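Local coordinates for protein AT-less polyketide synthase (Streptomyces platensis subsp. rosaceus, PDB 4TKT) that probably catalyses the decarboxylative Claisen condensation that lengthens a polyketide chain, as a ketosynthase domain of the AT-less type I synthase for isomigrastatin, at residues P419-L424 / H435-D440; I275-A279 / A304-V310; I301-W305 / A338-F343; G316-G322 / C350-K356. One frame throughout, in Å; residues are numbered along the deposited sequence.

Interaction 1: residues P419-L424 / H435-D440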
# COMPACT_ATOMS: atom_id res chain seq x y z
N PRO A 419 7.05 -17.85 -14.02
CA PRO A 419 6.87 -16.74 -13.08
C PRO A 419 7.57 -16.99 -11.76
O PRO A 419 7.60 -18.13 -11.28
CB PRO A 419 5.35 -16.68 -12.88
CG PRO A 419 4.78 -17.36 -14.07
CD PRO A 419 5.76 -18.43 -14.43
N ARG A 420 8.15 -15.94 -11.18
CA ARG A 420 8.70 -16.03 -9.83
C ARG A 420 7.55 -16.25 -8.85
O ARG A 420 6.50 -15.63 -8.99
CB ARG A 420 9.50 -14.78 -9.48
CG ARG A 420 10.91 -14.76 -10.05
CD ARG A 420 11.65 -13.48 -9.70
NE ARG A 420 11.55 -12.49 -10.78
CZ ARG A 420 12.53 -12.23 -11.64
NH1 ARG A 420 12.36 -11.32 -12.59
NH2 ARG A 420 13.69 -12.88 -11.55
N LEU A 421 7.74 -17.14 -7.89
CA LEU A 421 6.67 -17.54 -6.99
C LEU A 421 6.99 -17.20 -5.54
O LEU A 421 8.09 -17.49 -5.05
CB LEU A 421 6.40 -19.04 -7.13
CG LEU A 421 5.08 -19.57 -6.58
CD1 LEU A 421 3.90 -18.85 -7.21
CD2 LEU A 421 4.98 -21.07 -6.83
N GLY A 422 6.04 -16.58 -4.85
CA GLY A 422 6.26 -16.15 -3.48
C GLY A 422 5.12 -16.46 -2.54
O GLY A 422 3.98 -16.67 -2.97
N GLY A 423 5.43 -16.50 -1.25
CA GLY A 423 4.43 -16.74 -0.22
C GLY A 423 4.48 -15.67 0.86
O GLY A 423 5.55 -15.14 1.17
N LEU A 424 3.33 -15.37 1.44
CA LEU A 424 3.23 -14.30 2.42
C LEU A 424 2.34 -14.70 3.59
O LEU A 424 1.18 -15.08 3.40
CB LEU A 424 2.68 -13.03 1.76
CG LEU A 424 2.26 -11.86 2.64
CD1 LEU A 424 3.46 -11.26 3.36
CD2 LEU A 424 1.55 -10.81 1.81
N HIS A 435 -2.48 -16.76 4.82
CA HIS A 435 -1.37 -16.92 3.89
C HIS A 435 -1.82 -16.58 2.48
O HIS A 435 -2.92 -16.96 2.06
CB HIS A 435 -0.82 -18.35 3.95
CG HIS A 435 0.49 -18.51 3.24
ND1 HIS A 435 1.70 -18.25 3.84
CD2 HIS A 435 0.77 -18.90 1.97
CE1 HIS A 435 2.68 -18.48 2.98
NE2 HIS A 435 2.14 -18.88 1.84
N VAL A 436 -0.98 -15.86 1.76
CA VAL A 436 -1.29 -15.44 0.40
C VAL A 436 -0.19 -15.88 -0.56
O VAL A 436 1.00 -15.77 -0.24
CB VAL A 436 -1.48 -13.91 0.31
CG1 VAL A 436 -1.67 -13.47 -1.12
CG2 VAL A 436 -2.66 -13.48 1.16
N VAL A 437 -0.58 -16.40 -1.72
CA VAL A 437 0.37 -16.89 -2.71
C VAL A 437 0.38 -16.00 -3.95
O VAL A 437 -0.64 -15.86 -4.62
CB VAL A 437 0.04 -18.32 -3.14
CG1 VAL A 437 1.06 -18.81 -4.16
CG2 VAL A 437 -0.00 -19.24 -1.93
N VAL A 438 1.53 -15.40 -4.24
CA VAL A 438 1.63 -14.49 -5.39
C VAL A 438 2.73 -14.90 -6.37
O VAL A 438 3.75 -15.48 -5.99
CB VAL A 438 1.88 -13.03 -4.94
CG1 VAL A 438 0.81 -12.58 -3.97
CG2 VAL A 438 3.26 -12.88 -4.32
N GLU A 439 2.50 -14.60 -7.64
CA GLU A 439 3.51 -14.75 -8.67
C GLU A 439 3.51 -13.50 -9.54
O GLU A 439 2.49 -12.82 -9.65
CB GLU A 439 3.24 -15.99 -9.52
CG GLU A 439 1.92 -15.95 -10.28
CD GLU A 439 1.76 -17.11 -11.24
OE1 GLU A 439 2.58 -18.05 -11.20
OE2 GLU A 439 0.80 -17.08 -12.05
N ASP A 440 4.64 -13.18 -10.16
CA ASP A 440 4.67 -12.03 -11.06
C ASP A 440 4.04 -12.39 -12.40
O ASP A 440 3.63 -13.54 -12.61
CB ASP A 440 6.10 -11.50 -11.26
CG ASP A 440 7.07 -12.58 -11.68
OD1 ASP A 440 6.64 -13.73 -11.92
OD2 ASP A 440 8.27 -12.26 -11.80
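Asp440 OD2 is shared by two arginines: NE of Arg420 reaches it at 3.4 Å in a long, weak salt bridge, and Arg414 forms a second salt bridge to the same oxygen. The other oxygen, Asp440 OD1, lies 2.8 Å from the backbone N of Arg420, a bond that is weak because the N-H is badly bent toward it (124°). The guanidinium and carboxylate planes are turned 62° apart, so the two groups do not form a flat two-pronged pair. Next to them CB of the Pro419 ring lies 3.5 Å from Glu439 OE1, the two side chains lying alongside each other. Strands 421-427 and 432-439 are the arms of an antiparallel beta hairpin within the large mixed sheet of the thiolase-type fold. Its hydrogen-bonded pairs are Gly422 with Val438 and Leu424 with Val436; Gly422 N meets Val438 O at 2.8 Å, nearly along the C=O axis. Leu424 and Val436 put branched apolar carbon on the face packed by helix 366-380 and Ile275. On the side of helix 294-308, His435 has its CG anti to its own N (chi1 -168°), which folds the imidazole back against Leu424 O, 3.2 Å above the ring plane. Its ND1 bonds instead to Ser425 OG. Glycine suits position 423, since a beta carbon there would probably crowd His435 NE2.

Interaction 2: residues I275-A279 / A304-V310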
# COMPACT_ATOMS: atom_id res chain seq x y z
N ILE A 275 -2.25 -12.71 -7.61
CA ILE A 275 -2.58 -13.52 -6.44
C ILE A 275 -3.14 -14.86 -6.90
O ILE A 275 -4.19 -14.92 -7.54
CB ILE A 275 -3.60 -12.81 -5.53
CG1 ILE A 275 -3.01 -11.50 -5.02
CG2 ILE A 275 -3.99 -13.71 -4.37
CD1 ILE A 275 -3.97 -10.69 -4.17
N ARG A 276 -2.43 -15.94 -6.58
CA ARG A 276 -2.82 -17.27 -7.02
C ARG A 276 -3.78 -17.93 -6.04
O ARG A 276 -4.68 -18.68 -6.45
CB ARG A 276 -1.59 -18.15 -7.21
CG ARG A 276 -0.69 -17.75 -8.37
CD ARG A 276 -1.07 -18.48 -9.66
NE ARG A 276 -0.96 -19.93 -9.52
CZ ARG A 276 -0.85 -20.77 -10.55
NH1 ARG A 276 -0.84 -20.31 -11.79
NH2 ARG A 276 -0.76 -22.07 -10.34
N GLY A 277 -3.60 -17.65 -4.76
CA GLY A 277 -4.43 -18.24 -3.73
C GLY A 277 -4.31 -17.58 -2.37
O GLY A 277 -3.27 -17.01 -2.03
N THR A 278 -5.39 -17.63 -1.60
CA THR A 278 -5.40 -17.12 -0.24
C THR A 278 -6.07 -18.13 0.68
O THR A 278 -6.86 -18.96 0.24
CB THR A 278 -6.13 -15.77 -0.12
OG1 THR A 278 -7.52 -15.96 -0.44
CG2 THR A 278 -5.53 -14.75 -1.07
N ALA A 279 -5.76 -18.05 1.97
CA ALA A 279 -6.38 -18.93 2.95
C ALA A 279 -6.43 -18.28 4.32
O ALA A 279 -5.57 -17.47 4.66
CB ALA A 279 -5.65 -20.26 3.01
N ALA A 304 -3.75 -22.49 1.15
CA ALA A 304 -3.52 -21.44 0.17
C ALA A 304 -2.79 -22.01 -1.04
O ALA A 304 -3.10 -21.68 -2.18
CB ALA A 304 -2.73 -20.30 0.78
N TRP A 305 -1.81 -22.88 -0.78
CA TRP A 305 -1.06 -23.54 -1.84
C TRP A 305 -1.97 -24.38 -2.73
O TRP A 305 -1.87 -24.32 -3.96
CB TRP A 305 0.04 -24.42 -1.24
CG TRP A 305 1.19 -23.65 -0.68
CD1 TRP A 305 1.40 -22.30 -0.79
CD2 TRP A 305 2.29 -24.17 0.08
NE1 TRP A 305 2.57 -21.96 -0.14
CE2 TRP A 305 3.13 -23.09 0.39
CE3 TRP A 305 2.65 -25.45 0.52
CZ2 TRP A 305 4.31 -23.24 1.13
CZ3 TRP A 305 3.81 -25.60 1.25
CH2 TRP A 305 4.63 -24.50 1.55
N ARG A 306 -2.86 -25.16 -2.12
CA ARG A 306 -3.78 -26.01 -2.87
C ARG A 306 -4.72 -25.17 -3.73
O ARG A 306 -4.96 -25.49 -4.89
CB ARG A 306 -4.59 -26.90 -1.92
N ARG A 307 -5.23 -24.09 -3.15
CA ARG A 307 -6.12 -23.19 -3.87
C ARG A 307 -5.39 -22.48 -5.00
O ARG A 307 -5.98 -22.14 -6.03
CB ARG A 307 -6.73 -22.17 -2.91
CG ARG A 307 -7.71 -21.20 -3.53
CD ARG A 307 -8.99 -21.14 -2.71
NE ARG A 307 -8.70 -21.04 -1.28
CZ ARG A 307 -9.57 -21.34 -0.32
NH1 ARG A 307 -10.79 -21.77 -0.64
NH2 ARG A 307 -9.23 -21.22 0.95
N ALA A 308 -4.09 -22.26 -4.81
CA ALA A 308 -3.26 -21.59 -5.80
C ALA A 308 -2.84 -22.54 -6.91
O ALA A 308 -2.53 -22.11 -8.02
CB ALA A 308 -2.03 -20.99 -5.13
N GLY A 309 -2.84 -23.83 -6.61
CA GLY A 309 -2.46 -24.84 -7.58
C GLY A 309 -0.98 -24.79 -7.92
O GLY A 309 -0.58 -25.09 -9.04
N VAL A 310 -0.17 -24.41 -6.94
CA VAL A 310 1.27 -24.29 -7.14
C VAL A 310 2.03 -25.50 -6.61
O VAL A 310 1.49 -26.28 -5.82
CB VAL A 310 1.83 -23.01 -6.47
CG1 VAL A 310 1.09 -21.78 -6.96
CG2 VAL A 310 1.72 -23.13 -4.96
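Gly277 and Ala308 bring a strand and a helix unusually close, their CA atoms only 4.1 Å apart, at a classic beta bulge where Arg276 and Gly277 both face Val437. A side chain on Gly277 would probably run into Ala304 O and Ala308 N, so glycine suits the place and is consistent with the close approach of helix 294-308 to strand 273-282. Alanines serve the same end: Ala279 CB touches Ala304 CB at 3.7 Å, and Ala308 CB meets Arg276 CB at 3.5 Å. An arginine closes each flank. Arg276 bends at chi2 (-92°) and again at chi3, which curls its guanidinium round to the last turn of the helix; NH2 gives a weak bond to Ala308 O at 2.9 Å, while NE passes 3.8 Å from Val310 CG1. Arg307 leans back over the strand in return, its NE donating to Thr278 O at 3.2 Å with the C=O pointing almost straight at it, and NH2 adding a weak second bond. A leucine in place of Arg276 has no N-H for Ala308 O, and the end of the helix would probably be tied less firmly to the strand. Gly309, with positive phi, turns the chain out of the helix. A cationic group set beside carbonyls at a helix C terminus would be expected to interact favourably with the partial negative charge gathered there.

Interaction 3: residues I301-W305 / A338-F343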
# COMPACT_ATOMS: atom_id res chain seq x y z
N ILE A 301 -1.29 -22.46 5.34
CA ILE A 301 -0.30 -22.32 4.29
C ILE A 301 -0.53 -23.36 3.19
O ILE A 301 -0.46 -23.04 2.00
CB ILE A 301 1.13 -22.44 4.85
CG1 ILE A 301 1.46 -21.22 5.70
CG2 ILE A 301 2.14 -22.58 3.73
CD1 ILE A 301 2.67 -21.39 6.57
N ARG A 302 -0.81 -24.60 3.58
CA ARG A 302 -1.12 -25.65 2.62
C ARG A 302 -2.42 -25.37 1.88
O ARG A 302 -2.54 -25.63 0.68
CB ARG A 302 -1.21 -27.01 3.30
CG ARG A 302 0.10 -27.57 3.82
CD ARG A 302 -0.06 -29.03 4.23
NE ARG A 302 0.63 -29.33 5.48
CZ ARG A 302 0.03 -29.43 6.66
NH1 ARG A 302 -1.28 -29.25 6.76
NH2 ARG A 302 0.74 -29.71 7.74
N SER A 303 -3.41 -24.84 2.60
CA SER A 303 -4.71 -24.54 2.01
C SER A 303 -4.58 -23.50 0.91
O SER A 303 -5.22 -23.60 -0.14
CB SER A 303 -5.69 -24.05 3.08
OG SER A 303 -5.86 -25.02 4.09
N ALA A 304 -3.75 -22.49 1.15
CA ALA A 304 -3.52 -21.44 0.17
C ALA A 304 -2.79 -22.01 -1.04
O ALA A 304 -3.10 -21.68 -2.18
CB ALA A 304 -2.73 -20.30 0.78
N TRP A 305 -1.81 -22.88 -0.78
CA TRP A 305 -1.06 -23.54 -1.84
C TRP A 305 -1.97 -24.38 -2.73
O TRP A 305 -1.87 -24.32 -3.96
CB TRP A 305 0.04 -24.42 -1.24
CG TRP A 305 1.19 -23.65 -0.68
CD1 TRP A 305 1.40 -22.30 -0.79
CD2 TRP A 305 2.29 -24.17 0.08
NE1 TRP A 305 2.57 -21.96 -0.14
CE2 TRP A 305 3.13 -23.09 0.39
CE3 TRP A 305 2.65 -25.45 0.52
CZ2 TRP A 305 4.31 -23.24 1.13
CZ3 TRP A 305 3.81 -25.60 1.25
CH2 TRP A 305 4.63 -24.50 1.55
N ALA A 338 6.41 -27.97 8.38
CA ALA A 338 5.33 -28.93 8.28
C ALA A 338 4.56 -28.75 6.97
O ALA A 338 4.07 -29.72 6.39
CB ALA A 338 4.39 -28.81 9.47
N ALA A 339 4.46 -27.51 6.52
CA ALA A 339 3.78 -27.20 5.26
C ALA A 339 4.52 -27.80 4.07
O ALA A 339 3.94 -28.53 3.27
CB ALA A 339 3.63 -25.70 5.10
N PHE A 340 5.81 -27.49 3.97
CA PHE A 340 6.63 -27.96 2.86
C PHE A 340 6.83 -29.47 2.87
O PHE A 340 6.99 -30.09 1.81
CB PHE A 340 7.99 -27.26 2.87
CG PHE A 340 7.97 -25.89 2.26
CD1 PHE A 340 8.11 -25.72 0.89
CD2 PHE A 340 7.84 -24.76 3.05
CE1 PHE A 340 8.10 -24.46 0.32
CE2 PHE A 340 7.83 -23.50 2.49
CZ PHE A 340 7.96 -23.35 1.12
N ALA A 341 6.83 -30.07 4.06
CA ALA A 341 7.14 -31.49 4.21
C ALA A 341 6.10 -32.39 3.55
O ALA A 341 6.36 -33.56 3.28
CB ALA A 341 7.29 -31.85 5.67
N GLU A 342 4.91 -31.84 3.30
CA GLU A 342 3.84 -32.61 2.67
C GLU A 342 4.00 -32.68 1.16
O GLU A 342 3.17 -33.29 0.48
CB GLU A 342 2.48 -32.01 3.03
CG GLU A 342 2.00 -32.34 4.43
CD GLU A 342 1.84 -33.84 4.65
OE1 GLU A 342 1.45 -34.54 3.69
OE2 GLU A 342 2.09 -34.30 5.78
N PHE A 343 5.05 -32.07 0.64
CA PHE A 343 5.24 -32.00 -0.81
C PHE A 343 6.66 -32.35 -1.25
O PHE A 343 6.84 -33.09 -2.21
CB PHE A 343 4.88 -30.60 -1.31
CG PHE A 343 3.45 -30.22 -1.06
CD1 PHE A 343 2.46 -30.60 -1.95
CD2 PHE A 343 3.10 -29.48 0.06
CE1 PHE A 343 1.14 -30.25 -1.72
CE2 PHE A 343 1.78 -29.13 0.29
CZ PHE A 343 0.80 -29.51 -0.60
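Trp305 drives its six-membered ring into the face of Phe340, with CH2 sitting 3.3 Å above the centre of the phenyl ring. This T-shaped pair, centroids 4.6 Å apart and planes at 66°, is the tight part of the contact, and CH2 lies at nearly equal distance from all six carbons of Phe340. The rest of the indole is held from other directions. Ile301 CG2 lies over one indole face and also touches Ala339 CB at 3.7 Å, while the small alanine lets Trp305 CZ3 come within 3.6 Å of Ala339 O. The indole gets there with its CG anti to the carbonyl carbon (chi1 -73°), sent outward from the helix toward its neighbour. The two helices, 294-308 and 328-340, lie side by side in a layer against the sheet of the thiolase-type fold; Trp305 also meets His435 of strand 432-439, and Phe340 meets Phe403. Towards solvent the packing becomes looser and more polar in character. Phe343, an exposed residue, brings CE2 to 3.8 Å from Trp305 CE3, its ring inclined obliquely to the indole. Arg302 lays its aliphatic stem over Ala339 and crosses Glu342, NE to CG 3.5 Å, but the carboxylate is turned elsewhere: NH2 of Arg302 and OE2 of Glu342 stay 5.2 Å apart, with the two flat groups almost perpendicular.

Interaction 4: residues G316-G322 / C350-K356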
# COMPACT_ATOMS: atom_id res chain seq x y z
N GLY A 316 10.08 -19.35 -4.41
CA GLY A 316 11.39 -18.73 -4.39
C GLY A 316 11.65 -17.92 -3.14
O GLY A 316 12.80 -17.77 -2.72
N CYS A 317 10.59 -17.40 -2.54
CA CYS A 317 10.73 -16.53 -1.38
C CYS A 317 9.49 -16.57 -0.49
O CYS A 317 8.36 -16.59 -0.97
CB CYS A 317 11.01 -15.10 -1.83
SG CYS A 317 11.05 -13.88 -0.50
N ILE A 318 9.73 -16.59 0.82
CA ILE A 318 8.65 -16.48 1.80
C ILE A 318 8.83 -15.22 2.63
O ILE A 318 9.84 -15.05 3.31
CB ILE A 318 8.61 -17.70 2.74
CG1 ILE A 318 8.18 -18.96 1.99
CG2 ILE A 318 7.65 -17.43 3.89
CD1 ILE A 318 6.73 -18.97 1.58
N GLU A 319 7.85 -14.33 2.57
CA GLU A 319 7.83 -13.16 3.45
C GLU A 319 7.09 -13.53 4.73
O GLU A 319 5.85 -13.56 4.77
CB GLU A 319 7.18 -11.96 2.76
CG GLU A 319 6.97 -10.75 3.65
CD GLU A 319 8.27 -10.16 4.18
OE1 GLU A 319 9.33 -10.44 3.60
OE2 GLU A 319 8.22 -9.40 5.17
N ALA A 320 7.85 -13.82 5.78
CA ALA A 320 7.30 -14.38 7.01
C ALA A 320 6.71 -13.33 7.95
O ALA A 320 6.95 -12.13 7.80
CB ALA A 320 8.38 -15.18 7.73
N HIS A 321 5.93 -13.80 8.91
CA HIS A 321 5.42 -12.97 9.98
C HIS A 321 6.60 -12.36 10.74
O HIS A 321 6.74 -11.14 10.80
CB HIS A 321 4.53 -13.79 10.92
CG HIS A 321 3.70 -12.97 11.86
ND1 HIS A 321 2.93 -11.91 11.44
CD2 HIS A 321 3.52 -13.07 13.20
CE1 HIS A 321 2.31 -11.39 12.48
NE2 HIS A 321 2.65 -12.07 13.56
N GLY A 322 7.43 -13.23 11.30
CA GLY A 322 8.70 -12.86 11.90
C GLY A 322 8.70 -11.68 12.85
O GLY A 322 9.38 -10.69 12.61
N CYS A 350 14.58 -22.09 -0.66
CA CYS A 350 13.68 -20.95 -0.55
C CYS A 350 14.27 -19.86 0.33
O CYS A 350 14.88 -20.15 1.36
CB CYS A 350 12.32 -21.40 0.00
SG CYS A 350 11.06 -20.12 0.09
N ALA A 351 14.10 -18.60 -0.07
CA ALA A 351 14.57 -17.48 0.73
C ALA A 351 13.51 -17.11 1.76
O ALA A 351 12.32 -17.33 1.54
CB ALA A 351 14.90 -16.29 -0.15
N ILE A 352 13.95 -16.55 2.88
CA ILE A 352 13.02 -16.15 3.93
C ILE A 352 13.54 -14.91 4.67
O ILE A 352 14.74 -14.73 4.82
CB ILE A 352 12.76 -17.31 4.92
CG1 ILE A 352 11.54 -17.01 5.80
CG2 ILE A 352 14.00 -17.62 5.76
CD1 ILE A 352 11.11 -18.18 6.67
N GLY A 353 12.61 -14.07 5.10
CA GLY A 353 12.94 -12.85 5.81
C GLY A 353 11.67 -12.10 6.17
O GLY A 353 10.58 -12.52 5.80
N SER A 354 11.82 -11.00 6.90
CA SER A 354 10.66 -10.20 7.30
C SER A 354 10.93 -8.70 7.23
O SER A 354 11.97 -8.23 7.67
CB SER A 354 10.21 -10.57 8.72
OG SER A 354 9.08 -9.81 9.10
N ALA A 355 9.97 -7.96 6.69
CA ALA A 355 10.06 -6.51 6.62
C ALA A 355 9.99 -5.90 8.01
O ALA A 355 10.41 -4.76 8.21
CB ALA A 355 8.96 -5.95 5.73
N LYS A 356 9.46 -6.65 8.97
CA LYS A 356 9.34 -6.18 10.34
C LYS A 356 10.71 -5.86 10.94
O LYS A 356 10.82 -5.06 11.86
CB LYS A 356 8.61 -7.21 11.20
CG LYS A 356 7.17 -7.43 10.79
CD LYS A 356 6.39 -8.17 11.86
CE LYS A 356 4.95 -8.40 11.43
NZ LYS A 356 4.85 -9.30 10.25
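A beta-alpha-beta crossover joins strands 317-319 and 350-353 through helix 328-340, and the strands lie parallel in the central sheet. Ile318 N donates to Ala351 O at 2.8 Å and Ala320 N to Gly353 O at 3.0 Å; Ile318 and Ile352 point to one face of the sheet, where Phe403 packs against both. At the C-terminal ends of the strands, side chains join the backbone bonds. Glu319 bends at chi2 (63°) so that OE2 receives Ala355 N at 2.7 Å on its syn lone pair, while OE1 forms a salt bridge with Lys373. His321 O is held twice: Lys356 NZ, 2.7 Å away, lies on a lone pair in the carbonyl plane, and Ser354 OG, 3.2 Å away, stands above that plane. Ser354 OG also accepts from Lys356 N, capping the helix that follows. A methionine in place of Lys356 has no N-H to give, and His321 O, with one of these two donors gone, would probably be freer to shift with its loop. His321 belongs to an EAHGTGT sequence, which in ketosynthases carries a histidine of the Cys-His-His active site, and its ring meets that of His361. Fixing its carbonyl by a lysine amine and a serine hydroxyl is consistent with holding that imidazole in a set position.

How the interactions relate
Read from the N terminus, interaction 2 closes first, bringing helix 294-308 back onto strand 273-282 after some 25 residues. Interaction 3 begins on the same helix, sharing Ala304 and Trp305 with it, and joins that helix to the C-terminal end of helix 328-340 and the residues just after it. It crosses interaction 4, whose first strand, 317-319, precedes that second helix and whose partner strand, 350-353, follows it. Interaction 1 comes last, a short hairpin closed over ten residues. Its strand 432-439 pairs with 273-282 of interaction 2, and 421-427 with 317-319 of interaction 4, so the four contacts tie these strands and 350-353 to helices 294-308 and 328-340.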